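Local coordinates for NO-binding heme-dependent sensor protein (Shewanella oneidensis, PDB 4U9J), which probably binds heme and acts as a nitric oxide sensor of the H-NOX family, here loaded with manganese protoporphyrin IX in place of heme, at residues 94-99 with 126-131; 116-121 with 130-135. The protein carries 3 engineered substitutions. All coordinates share one frame; numbering follows the deposited sequence.

Interaction 1 (94-99 with 126-131); sequences LVMGIH and NQIALR. With MNH (manganese protoporphyrin IX), chain C.
Ile-98 and Leu-130 meet at a point where a single methyl also reaches the porphyrin: CD1 of Ile-98 lies 4.2 Å from Leu-130 CD2 and 3.7 Å from MNH CAB, the first carbon of a vinyl group. The rest of the contact belongs to the turn of helix just before. Helix 91-96 ends and helix 98-109 starts with Gly-97 between them, its N bonded back to Leu-94 O. Val-95 before the break and Ile-98 after it both point their CB toward strand 127-133. Val-95 has CG1 anti to its own backbone N (chi1 173°), which carries that methyl over to Leu-130; CG1 sits 3.7 Å from Leu-130 CD1 and also touches its CD2. Ile-128, two residues back along the strand and with its CB on the same face, closes on Val-95 with its CD1, 4.1 Å from Val-95 CB. Bent at chi2 (-58°), Met-96 lays SD across Ile-128 CG2 at 4.1 Å, at the more open margin of the patch. Everything here is apolar packing, mostly buried. Ile-98 also packs on His-103, the axial residue for the iron when heme b is bound, while Leu-94 turns CD2 to the vinyl carbon MNH CBB at 3.9 Å. The arrangement belongs to the proximal side of the H-NOX fold, where the end of helix 91-96 and the start of the histidine-bearing helix 98-109 pack between porphyrin and sheet.

Interaction 2 (116-121 with 130-135); sequences PHINGQ and LRYSSP. With MNH (manganese protoporphyrin IX), chain C.
Strands 117-123 and 127-133 form an antiparallel beta hairpin, their short segments at 171° to each other, and His-117 with Ser-133 and Asn-119 with Arg-131 are its hydrogen-bonded pairs here. Each is closed by two N-H to O bonds; the one from Arg-131 N to Asn-119 O is 2.8 Å long. The second strand already carries the tyrosine of the H-NOX Y-x-S-x-R motif, Tyr-132, with Ser-134 and Arg-136 just beyond it. On the face shared with Tyr-132, Ile-118 presses CG2 against Leu-130 CD1 at a tight 3.5 Å, and the same CD1 lies 3.7 Å from the CA of Gly-120, which has no side chain to hold it off. Pro-116 crosses Tyr-132 at about a right angle, its CB 3.4 Å from Tyr-132 CE2. Tyr-132 has CG anti to the backbone N (chi1 167°), sending the phenol out to a porphyrin propionate, where OH gives a 2.5 Å bond to MNH O2A, lying in the ring plane. A phenylalanine here would probably leave O2A without that donor and Leu-138 N without the hydroxyl it bonds. The other oxygen of that propionate, MNH O1A, takes a hydrogen bond from Ser-134 OG at 2.6 Å.

Interactions 1 and 2 have their centres about 9 Å apart and share Leu-130 and Arg-131 on strand 127-133. Along the chain, segment 94-99 spans the junction of helices 91-96 and 98-109; strand 117-123 follows, then strand 127-133, where both contacts finish. Interaction 1 packs the helices on the sheet, while interaction 2 pairs two of its neighbouring strands. The two also meet directly: Ala-129 O and Gln-121 N, 2.9 Å apart, probably continue the hairpin's hydrogen bonding. Both reach the porphyrin, so the helix side of the pair meets a vinyl group and the hairpin side a propionate, and strand 127-133 ties the two together.

Interaction 1 (94-99 with 126-131)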
ATOM      1  N   LEU A  94      -4.953  -1.172 -13.928  1.00 40.41           N
ATOM      2  CA  LEU A  94      -5.162  -1.207 -12.510  1.00 44.42           C
ATOM      3  C   LEU A  94      -4.872   0.151 -11.897  1.00 41.36           C
ATOM      4  O   LEU A  94      -5.672   0.643 -11.103  1.00 40.60           O
ATOM      5  CB  LEU A  94      -4.298  -2.270 -11.833  1.00 39.57           C
ATOM      6  CG  LEU A  94      -4.600  -2.459 -10.331  1.00 43.00           C
ATOM      7  CD1 LEU A  94      -4.452  -3.903  -9.931  1.00 41.04           C
ATOM      8  CD2 LEU A  94      -3.700  -1.559  -9.419  1.00 42.64           C
ATOM      9  N   VAL A  95      -3.745   0.777 -12.248  1.00 37.22           N
ATOM     10  CA  VAL A  95      -3.400   2.046 -11.643  1.00 38.37           C
ATOM     11  C   VAL A  95      -4.465   3.110 -11.987  1.00 37.46           C
ATOM     12  O   VAL A  95      -4.895   3.869 -11.119  1.00 40.81           O
ATOM     13  CB  VAL A  95      -1.981   2.514 -12.056  1.00 39.19           C
ATOM     14  CG1 VAL A  95      -1.746   3.968 -11.510  1.00 37.96           C
ATOM     15  CG2 VAL A  95      -0.915   1.540 -11.526  1.00 40.48           C
ATOM     16  N   MET A  96      -4.944   3.114 -13.228  1.00 38.86           N
ATOM     17  CA  MET A  96      -5.940   4.069 -13.656  1.00 40.97           C
ATOM     18  C   MET A  96      -7.316   3.797 -13.004  1.00 43.07           C
ATOM     19  O   MET A  96      -8.143   4.724 -12.947  1.00 45.60           O
ATOM     20  CB  MET A  96      -6.067   4.076 -15.183  1.00 40.04           C
ATOM     21  CG  MET A  96      -4.816   4.697 -15.890  1.00 43.12           C
ATOM     22  SD  MET A  96      -4.475   6.411 -15.372  1.00 44.01           S
ATOM     23  CE  MET A  96      -5.788   7.222 -16.210  1.00 46.74           C
ATOM     24  N   GLY A  97      -7.509   2.591 -12.455  1.00 43.76           N
ATOM     25  CA  GLY A  97      -8.765   2.189 -11.797  1.00 43.71           C
ATOM     26  C   GLY A  97      -8.685   2.194 -10.279  1.00 41.58           C
ATOM     27  O   GLY A  97      -9.610   1.735  -9.661  1.00 41.83           O
ATOM     28  N   ILE A  98      -7.595   2.677  -9.670  1.00 39.33           N
ATOM     29  CA  ILE A  98      -7.463   2.577  -8.214  1.00 41.50           C
ATOM     30  C   ILE A  98      -8.596   3.340  -7.557  1.00 45.99           C
ATOM     31  O   ILE A  98      -9.262   2.823  -6.695  1.00 40.67           O
ATOM     32  CB  ILE A  98      -6.156   3.113  -7.702  1.00 39.90           C
ATOM     33  CG1 ILE A  98      -5.017   2.187  -8.079  1.00 40.37           C
ATOM     34  CG2 ILE A  98      -6.207   3.284  -6.138  1.00 42.19           C
ATOM     35  CD1 ILE A  98      -3.644   2.922  -8.076  1.00 37.76           C
ATOM     36  N   HIS A  99      -8.887   4.528  -8.039  1.00 42.34           N
ATOM     37  CA  HIS A  99      -9.830   5.353  -7.371  1.00 42.08           C
ATOM     38  C   HIS A  99     -11.266   5.000  -7.709  1.00 46.52           C
ATOM     39  O   HIS A  99     -12.032   4.821  -6.818  1.00 46.88           O
ATOM     40  CB  HIS A  99      -9.572   6.824  -7.684  1.00 44.07           C
ATOM     41  CG  HIS A  99     -10.446   7.729  -6.895  1.00 46.46           C
ATOM     42  ND1 HIS A  99     -10.180   8.055  -5.581  1.00 48.14           N
ATOM     43  CD2 HIS A  99     -11.612   8.326  -7.204  1.00 47.35           C
ATOM     44  CE1 HIS A  99     -11.140   8.836  -5.133  1.00 51.81           C
ATOM     45  NE2 HIS A  99     -12.026   9.009  -6.095  1.00 49.68           N
ATOM     46  N   ASN A 126       4.607   5.923 -21.977  1.00 46.78           N
ATOM     47  CA  ASN A 126       4.281   4.892 -21.010  1.00 51.38           C
ATOM     48  C   ASN A 126       4.457   5.321 -19.560  1.00 48.99           C
ATOM     49  O   ASN A 126       4.895   4.556 -18.710  1.00 47.11           O
ATOM     50  CB  ASN A 126       5.149   3.656 -21.335  1.00 53.68           C
ATOM     51  CG  ASN A 126       4.725   3.011 -22.640  1.00 57.69           C
ATOM     52  OD1 ASN A 126       5.538   2.689 -23.469  1.00 59.15           O
ATOM     53  ND2 ASN A 126       3.394   2.861 -22.828  1.00 60.42           N
ATOM     54  N   GLN A 127       4.154   6.581 -19.291  1.00 42.97           N
ATOM     55  CA  GLN A 127       4.188   7.073 -17.938  1.00 41.34           C
ATOM     56  C   GLN A 127       2.788   7.356 -17.459  1.00 44.32           C
ATOM     57  O   GLN A 127       1.863   7.569 -18.251  1.00 41.87           O
ATOM     58  CB  GLN A 127       5.032   8.319 -17.870  1.00 41.20           C
ATOM     59  CG  GLN A 127       6.462   8.073 -18.287  1.00 44.77           C
ATOM     60  CD  GLN A 127       7.336   9.232 -17.885  1.00 49.59           C
ATOM     61  OE1 GLN A 127       6.936  10.417 -17.913  1.00 50.42           O
ATOM     62  NE2 GLN A 127       8.505   8.911 -17.470  1.00 53.03           N
ATOM     63  N   ILE A 128       2.681   7.372 -16.136  1.00 41.09           N
ATOM     64  CA  ILE A 128       1.467   7.726 -15.445  1.00 40.30           C
ATOM     65  C   ILE A 128       1.775   8.757 -14.323  1.00 42.48           C
ATOM     66  O   ILE A 128       2.708   8.572 -13.541  1.00 39.99           O
ATOM     67  CB  ILE A 128       0.804   6.510 -14.799  1.00 38.56           C
ATOM     68  CG1 ILE A 128       0.747   5.347 -15.778  1.00 43.28           C
ATOM     69  CG2 ILE A 128      -0.551   6.918 -14.205  1.00 40.84           C
ATOM     70  CD1 ILE A 128       0.377   4.027 -15.089  1.00 45.91           C
ATOM     71  N   ALA A 129       0.991   9.825 -14.257  1.00 39.99           N
ATOM     72  CA  ALA A 129       1.103  10.798 -13.181  1.00 40.21           C
ATOM     73  C   ALA A 129       0.011  10.465 -12.212  1.00 41.81           C
ATOM     74  O   ALA A 129      -1.172  10.645 -12.515  1.00 38.28           O
ATOM     75  CB  ALA A 129       0.965  12.191 -13.695  1.00 41.65           C
ATOM     76  N   LEU A 130       0.394   9.891 -11.088  1.00 38.49           N
ATOM     77  CA  LEU A 130      -0.552   9.558 -10.053  1.00 38.76           C
ATOM     78  C   LEU A 130      -0.527  10.584  -8.901  1.00 40.23           C
ATOM     79  O   LEU A 130       0.452  10.707  -8.191  1.00 38.37           O
ATOM     80  CB  LEU A 130      -0.244   8.156  -9.544  1.00 37.55           C
ATOM     81  CG  LEU A 130      -1.382   7.501  -8.749  1.00 43.16           C
ATOM     82  CD1 LEU A 130      -2.509   7.157  -9.699  1.00 46.77           C
ATOM     83  CD2 LEU A 130      -0.989   6.187  -8.074  1.00 47.47           C
ATOM     84  N   ARG A 131      -1.593  11.353  -8.737  1.00 37.81           N
ATOM     85  CA  ARG A 131      -1.739  12.321  -7.655  1.00 40.24           C
ATOM     86  C   ARG A 131      -2.394  11.679  -6.441  1.00 43.76           C
ATOM     87  O   ARG A 131      -3.482  11.120  -6.539  1.00 42.77           O
ATOM     88  CB  ARG A 131      -2.557  13.506  -8.120  1.00 41.45           C
ATOM     89  CG  ARG A 131      -2.541  14.766  -7.212  1.00 41.63           C
ATOM     90  CD  ARG A 131      -3.408  15.876  -7.835  1.00 46.04           C
ATOM     91  NE  ARG A 131      -3.389  17.157  -7.129  1.00 47.75           N
ATOM     92  CZ  ARG A 131      -4.033  17.344  -5.981  1.00 50.99           C
ATOM     93  NH1 ARG A 131      -4.649  16.319  -5.407  1.00 47.41           N
ATOM     94  NH2 ARG A 131      -3.994  18.505  -5.367  1.00 54.43           N
TER
HETATM   95 MN   MNH C 201      -5.880   0.752  -1.422  1.00 40.79          MN
HETATM   96  CHA MNH C 201      -5.908   1.691   1.689  1.00 41.10           C
HETATM   97  CHB MNH C 201      -3.483   2.842  -2.083  1.00 39.78           C
HETATM   98  CHC MNH C 201      -4.838  -1.144  -4.064  1.00 40.49           C
HETATM   99  CHD MNH C 201      -7.847  -1.794  -0.644  1.00 40.55           C
HETATM  100  NA  MNH C 201      -4.860   2.204  -0.275  1.00 40.26           N
HETATM  101  C1A MNH C 201      -4.942   2.433   1.072  1.00 40.40           C
HETATM  102  C2A MNH C 201      -3.885   3.371   1.486  1.00 39.30           C
HETATM  103  C3A MNH C 201      -3.092   3.634   0.412  1.00 38.38           C
HETATM  104  C4A MNH C 201      -3.739   2.909  -0.694  1.00 39.42           C
HETATM  105  CMA MNH C 201      -1.829   4.458   0.220  1.00 37.16           C
HETATM  106  CAA MNH C 201      -3.717   3.772   2.969  1.00 39.33           C
HETATM  107  CBA MNH C 201      -4.579   4.942   3.451  1.00 40.96           C
HETATM  108  CGA MNH C 201      -4.333   6.363   3.009  1.00 41.61           C
HETATM  109  O1A MNH C 201      -5.128   7.280   3.322  1.00 44.93           O
HETATM  110  O2A MNH C 201      -3.311   6.480   2.278  1.00 39.77           O
HETATM  111  NB  MNH C 201      -4.555   0.998  -3.136  1.00 40.06           N
HETATM  112  C1B MNH C 201      -3.475   1.934  -3.176  1.00 39.89           C
HETATM  113  C2B MNH C 201      -2.603   1.862  -4.337  1.00 40.06           C
HETATM  114  C3B MNH C 201      -3.151   0.693  -4.808  1.00 40.56           C
HETATM  115  C4B MNH C 201      -4.220   0.089  -4.071  1.00 40.24           C
HETATM  116  CMB MNH C 201      -1.503   2.880  -4.704  1.00 39.92           C
HETATM  117  CAB MNH C 201      -2.670  -0.034  -5.997  1.00 41.33           C
HETATM  118  CBB MNH C 201      -1.370  -0.245  -6.613  1.00 42.45           C
HETATM  119  NC  MNH C 201      -6.288  -1.246  -2.255  1.00 40.41           N
HETATM  120  C1C MNH C 201      -5.759  -1.871  -3.390  1.00 40.66           C
HETATM  121  C2C MNH C 201      -6.299  -3.209  -3.654  1.00 41.08           C
HETATM  122  C3C MNH C 201      -7.150  -3.331  -2.639  1.00 40.64           C
HETATM  123  C4C MNH C 201      -7.178  -2.168  -1.801  1.00 40.46           C
HETATM  124  CMC MNH C 201      -5.896  -4.174  -4.792  1.00 42.52           C
HETATM  125  CAC MNH C 201      -8.015  -4.494  -2.365  1.00 40.66           C
HETATM  126  CBC MNH C 201      -9.262  -4.639  -3.040  1.00 40.94           C
HETATM  127  ND  MNH C 201      -7.028   0.132   0.199  1.00 41.09           N
HETATM  128  C1D MNH C 201      -7.778  -0.988   0.485  1.00 41.27           C
HETATM  129  C2D MNH C 201      -8.228  -1.090   1.911  1.00 41.70           C
HETATM  130  C3D MNH C 201      -7.598  -0.036   2.514  1.00 42.14           C
HETATM  131  C4D MNH C 201      -6.826   0.653   1.525  1.00 41.84           C
HETATM  132  CMD MNH C 201      -9.123  -2.174   2.404  1.00 42.84           C
HETATM  133  CAD MNH C 201      -7.665   0.381   3.972  1.00 42.76           C
HETATM  134  CBD MNH C 201      -8.844   1.275   4.297  1.00 46.71           C
HETATM  135  CGD MNH C 201      -8.935   1.553   5.803  1.00 47.25           C
HETATM  136  O1D MNH C 201      -8.025   1.120   6.538  1.00 45.78           O
HETATM  137  O2D MNH C 201      -9.925   2.164   6.350  1.00 51.01           O

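Interaction 2 (116-121 with 130-135)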
ATOM      1  N   PRO A 116      -7.259   6.978   0.671  1.00 44.62           N
ATOM      2  CA  PRO A 116      -6.716   8.229   0.108  1.00 44.42           C
ATOM      3  C   PRO A 116      -7.562   8.731  -1.049  1.00 47.33           C
ATOM      4  O   PRO A 116      -8.374   8.003  -1.609  1.00 44.24           O
ATOM      5  CB  PRO A 116      -5.340   7.818  -0.393  1.00 40.52           C
ATOM      6  CG  PRO A 116      -5.568   6.424  -0.916  1.00 40.99           C
ATOM      7  CD  PRO A 116      -6.571   5.800   0.118  1.00 39.64           C
ATOM      8  N   HIS A 117      -7.330   9.967  -1.448  1.00 43.73           N
ATOM      9  CA  HIS A 117      -7.792  10.462  -2.728  1.00 44.05           C
ATOM     10  C   HIS A 117      -6.699  10.292  -3.819  1.00 48.80           C
ATOM     11  O   HIS A 117      -5.586  10.705  -3.632  1.00 45.47           O
ATOM     12  CB  HIS A 117      -8.221  11.935  -2.629  1.00 47.26           C
ATOM     13  CG  HIS A 117      -8.871  12.415  -3.882  1.00 55.96           C
ATOM     14  ND1 HIS A 117     -10.226  12.307  -4.097  1.00 56.64           N
ATOM     15  CD2 HIS A 117      -8.344  12.884  -5.038  1.00 56.72           C
ATOM     16  CE1 HIS A 117     -10.518  12.764  -5.299  1.00 58.87           C
ATOM     17  NE2 HIS A 117      -9.392  13.110  -5.896  1.00 63.72           N
ATOM     18  N   ILE A 118      -7.050   9.680  -4.941  1.00 43.73           N
ATOM     19  CA  ILE A 118      -6.134   9.352  -5.994  1.00 39.40           C
ATOM     20  C   ILE A 118      -6.709   9.727  -7.344  1.00 46.46           C
ATOM     21  O   ILE A 118      -7.891   9.560  -7.613  1.00 43.37           O
ATOM     22  CB  ILE A 118      -5.753   7.856  -5.945  1.00 42.12           C
ATOM     23  CG1 ILE A 118      -4.883   7.653  -4.689  1.00 40.57           C
ATOM     24  CG2 ILE A 118      -4.886   7.438  -7.197  1.00 39.04           C
ATOM     25  CD1 ILE A 118      -4.423   6.267  -4.468  1.00 41.09           C
ATOM     26  N   ASN A 119      -5.884  10.326  -8.174  1.00 41.81           N
ATOM     27  CA  ASN A 119      -6.206  10.546  -9.563  1.00 42.07           C
ATOM     28  C   ASN A 119      -4.980  10.232 -10.447  1.00 42.98           C
ATOM     29  O   ASN A 119      -3.885  10.744 -10.209  1.00 41.07           O
ATOM     30  CB  ASN A 119      -6.702  11.970  -9.800  1.00 41.31           C
ATOM     31  CG  ASN A 119      -7.158  12.178 -11.213  1.00 49.08           C
ATOM     32  OD1 ASN A 119      -6.386  12.587 -12.067  1.00 42.77           O
ATOM     33  ND2 ASN A 119      -8.390  11.797 -11.496  1.00 46.88           N
ATOM     34  N   GLY A 120      -5.195   9.390 -11.461  1.00 40.22           N
ATOM     35  CA  GLY A 120      -4.168   8.972 -12.408  1.00 40.97           C
ATOM     36  C   GLY A 120      -4.403   9.612 -13.749  1.00 42.77           C
ATOM     37  O   GLY A 120      -5.544   9.750 -14.186  1.00 42.22           O
ATOM     38  N   GLN A 121      -3.324  10.073 -14.359  1.00 41.53           N
ATOM     39  CA  GLN A 121      -3.367  10.645 -15.691  1.00 43.55           C
ATOM     40  C   GLN A 121      -2.340   9.922 -16.541  1.00 46.29           C
ATOM     41  O   GLN A 121      -1.192   9.853 -16.158  1.00 41.63           O
ATOM     42  CB  GLN A 121      -3.058  12.162 -15.714  1.00 41.59           C
ATOM     43  CG  GLN A 121      -4.086  13.052 -14.988  1.00 44.26           C
ATOM     44  CD  GLN A 121      -5.430  13.050 -15.713  1.00 47.02           C
ATOM     45  OE1 GLN A 121      -5.460  13.188 -16.922  1.00 46.39           O
ATOM     46  NE2 GLN A 121      -6.526  12.889 -14.975  1.00 48.11           N
ATOM     47  N   LEU A 130       0.394   9.891 -11.088  1.00 38.49           N
ATOM     48  CA  LEU A 130      -0.552   9.558 -10.053  1.00 38.76           C
ATOM     49  C   LEU A 130      -0.527  10.584  -8.901  1.00 40.23           C
ATOM     50  O   LEU A 130       0.452  10.707  -8.191  1.00 38.37           O
ATOM     51  CB  LEU A 130      -0.244   8.156  -9.544  1.00 37.55           C
ATOM     52  CG  LEU A 130      -1.382   7.501  -8.749  1.00 43.16           C
ATOM     53  CD1 LEU A 130      -2.509   7.157  -9.699  1.00 46.77           C
ATOM     54  CD2 LEU A 130      -0.989   6.187  -8.074  1.00 47.47           C
ATOM     55  N   ARG A 131      -1.593  11.353  -8.737  1.00 37.81           N
ATOM     56  CA  ARG A 131      -1.739  12.321  -7.655  1.00 40.24           C
ATOM     57  C   ARG A 131      -2.394  11.679  -6.441  1.00 43.76           C
ATOM     58  O   ARG A 131      -3.482  11.120  -6.539  1.00 42.77           O
ATOM     59  CB  ARG A 131      -2.557  13.506  -8.120  1.00 41.45           C
ATOM     60  CG  ARG A 131      -2.541  14.766  -7.212  1.00 41.63           C
ATOM     61  CD  ARG A 131      -3.408  15.876  -7.835  1.00 46.04           C
ATOM     62  NE  ARG A 131      -3.389  17.157  -7.129  1.00 47.75           N
ATOM     63  CZ  ARG A 131      -4.033  17.344  -5.981  1.00 50.99           C
ATOM     64  NH1 ARG A 131      -4.649  16.319  -5.407  1.00 47.41           N
ATOM     65  NH2 ARG A 131      -3.994  18.505  -5.367  1.00 54.43           N
ATOM     66  N   TYR A 132      -1.725  11.776  -5.296  1.00 39.10           N
ATOM     67  CA  TYR A 132      -2.143  11.152  -4.043  1.00 36.73           C
ATOM     68  C   TYR A 132      -2.347  12.244  -3.008  1.00 41.12           C
ATOM     69  O   TYR A 132      -1.528  13.154  -2.885  1.00 41.46           O
ATOM     70  CB  TYR A 132      -1.071  10.181  -3.561  1.00 38.94           C
ATOM     71  CG  TYR A 132      -1.228   9.695  -2.147  1.00 40.98           C
ATOM     72  CD1 TYR A 132      -0.713  10.411  -1.074  1.00 40.60           C
ATOM     73  CD2 TYR A 132      -1.875   8.513  -1.867  1.00 40.81           C
ATOM     74  CE1 TYR A 132      -0.873   9.949   0.230  1.00 41.39           C
ATOM     75  CE2 TYR A 132      -1.995   8.041  -0.562  1.00 40.70           C
ATOM     76  CZ  TYR A 132      -1.525   8.761   0.476  1.00 41.70           C
ATOM     77  OH  TYR A 132      -1.636   8.313   1.792  1.00 41.62           O
ATOM     78  N   SER A 133      -3.382  12.086  -2.209  1.00 40.57           N
ATOM     79  CA  SER A 133      -3.771  13.039  -1.184  1.00 44.81           C
ATOM     80  C   SER A 133      -4.380  12.261  -0.018  1.00 45.28           C
ATOM     81  O   SER A 133      -5.287  11.499  -0.242  1.00 44.14           O
ATOM     82  CB  SER A 133      -4.798  13.994  -1.739  1.00 46.06           C
ATOM     83  OG  SER A 133      -4.579  15.141  -1.067  1.00 59.36           O
ATOM     84  N   SER A 134      -3.906  12.451   1.206  1.00 44.70           N
ATOM     85  CA  SER A 134      -4.514  11.797   2.365  1.00 43.15           C
ATOM     86  C   SER A 134      -4.020  12.432   3.653  1.00 47.12           C
ATOM     87  O   SER A 134      -2.849  12.702   3.765  1.00 43.47           O
ATOM     88  CB  SER A 134      -4.179  10.315   2.406  1.00 43.71           C
ATOM     89  OG  SER A 134      -4.503   9.730   3.662  1.00 42.90           O
ATOM     90  N   PRO A 135      -4.899  12.585   4.670  1.00 45.42           N
ATOM     91  CA  PRO A 135      -4.429  13.176   5.936  1.00 49.52           C
ATOM     92  C   PRO A 135      -3.497  12.183   6.672  1.00 45.97           C
ATOM     93  O   PRO A 135      -2.811  12.521   7.609  1.00 50.13           O
ATOM     94  CB  PRO A 135      -5.738  13.418   6.713  1.00 48.46           C
ATOM     95  CG  PRO A 135      -6.639  12.249   6.167  1.00 51.29           C
ATOM     96  CD  PRO A 135      -6.323  12.188   4.732  1.00 46.75           C
TER
HETATM   97 MN   MNH C 201      -5.880   0.752  -1.422  1.00 40.79          MN
HETATM   98  CHA MNH C 201      -5.908   1.691   1.689  1.00 41.10           C
HETATM   99  CHB MNH C 201      -3.483   2.842  -2.083  1.00 39.78           C
HETATM  100  CHC MNH C 201      -4.838  -1.144  -4.064  1.00 40.49           C
HETATM  101  CHD MNH C 201      -7.847  -1.794  -0.644  1.00 40.55           C
HETATM  102  NA  MNH C 201      -4.860   2.204  -0.275  1.00 40.26           N
HETATM  103  C1A MNH C 201      -4.942   2.433   1.072  1.00 40.40           C
HETATM  104  C2A MNH C 201      -3.885   3.371   1.486  1.00 39.30           C
HETATM  105  C3A MNH C 201      -3.092   3.634   0.412  1.00 38.38           C
HETATM  106  C4A MNH C 201      -3.739   2.909  -0.694  1.00 39.42           C
HETATM  107  CMA MNH C 201      -1.829   4.458   0.220  1.00 37.16           C
HETATM  108  CAA MNH C 201      -3.717   3.772   2.969  1.00 39.33           C
HETATM  109  CBA MNH C 201      -4.579   4.942   3.451  1.00 40.96           C
HETATM  110  CGA MNH C 201      -4.333   6.363   3.009  1.00 41.61           C
HETATM  111  O1A MNH C 201      -5.128   7.280   3.322  1.00 44.93           O
HETATM  112  O2A MNH C 201      -3.311   6.480   2.278  1.00 39.77           O
HETATM  113  NB  MNH C 201      -4.555   0.998  -3.136  1.00 40.06           N
HETATM  114  C1B MNH C 201      -3.475   1.934  -3.176  1.00 39.89           C
HETATM  115  C2B MNH C 201      -2.603   1.862  -4.337  1.00 40.06           C
HETATM  116  C3B MNH C 201      -3.151   0.693  -4.808  1.00 40.56           C
HETATM  117  C4B MNH C 201      -4.220   0.089  -4.071  1.00 40.24           C
HETATM  118  CMB MNH C 201      -1.503   2.880  -4.704  1.00 39.92           C
HETATM  119  CAB MNH C 201      -2.670  -0.034  -5.997  1.00 41.33           C
HETATM  120  CBB MNH C 201      -1.370  -0.245  -6.613  1.00 42.45           C
HETATM  121  NC  MNH C 201      -6.288  -1.246  -2.255  1.00 40.41           N
HETATM  122  C1C MNH C 201      -5.759  -1.871  -3.390  1.00 40.66           C
HETATM  123  C2C MNH C 201      -6.299  -3.209  -3.654  1.00 41.08           C
HETATM  124  C3C MNH C 201      -7.150  -3.331  -2.639  1.00 40.64           C
HETATM  125  C4C MNH C 201      -7.178  -2.168  -1.801  1.00 40.46           C
HETATM  126  CMC MNH C 201      -5.896  -4.174  -4.792  1.00 42.52           C
HETATM  127  CAC MNH C 201      -8.015  -4.494  -2.365  1.00 40.66           C
HETATM  128  CBC MNH C 201      -9.262  -4.639  -3.040  1.00 40.94           C
HETATM  129  ND  MNH C 201      -7.028   0.132   0.199  1.00 41.09           N
HETATM  130  C1D MNH C 201      -7.778  -0.988   0.485  1.00 41.27           C
HETATM  131  C2D MNH C 201      -8.228  -1.090   1.911  1.00 41.70           C
HETATM  132  C3D MNH C 201      -7.598  -0.036   2.514  1.00 42.14           C
HETATM  133  C4D MNH C 201      -6.826   0.653   1.525  1.00 41.84           C
HETATM  134  CMD MNH C 201      -9.123  -2.174   2.404  1.00 42.84           C
HETATM  135  CAD MNH C 201      -7.665   0.381   3.972  1.00 42.76           C
HETATM  136  CBD MNH C 201      -8.844   1.275   4.297  1.00 46.71           C
HETATM  137  CGD MNH C 201      -8.935   1.553   5.803  1.00 47.25           C
HETATM  138  O1D MNH C 201      -8.025   1.120   6.538  1.00 45.78           O
HETATM  139  O2D MNH C 201      -9.925   2.164   6.350  1.00 51.01           O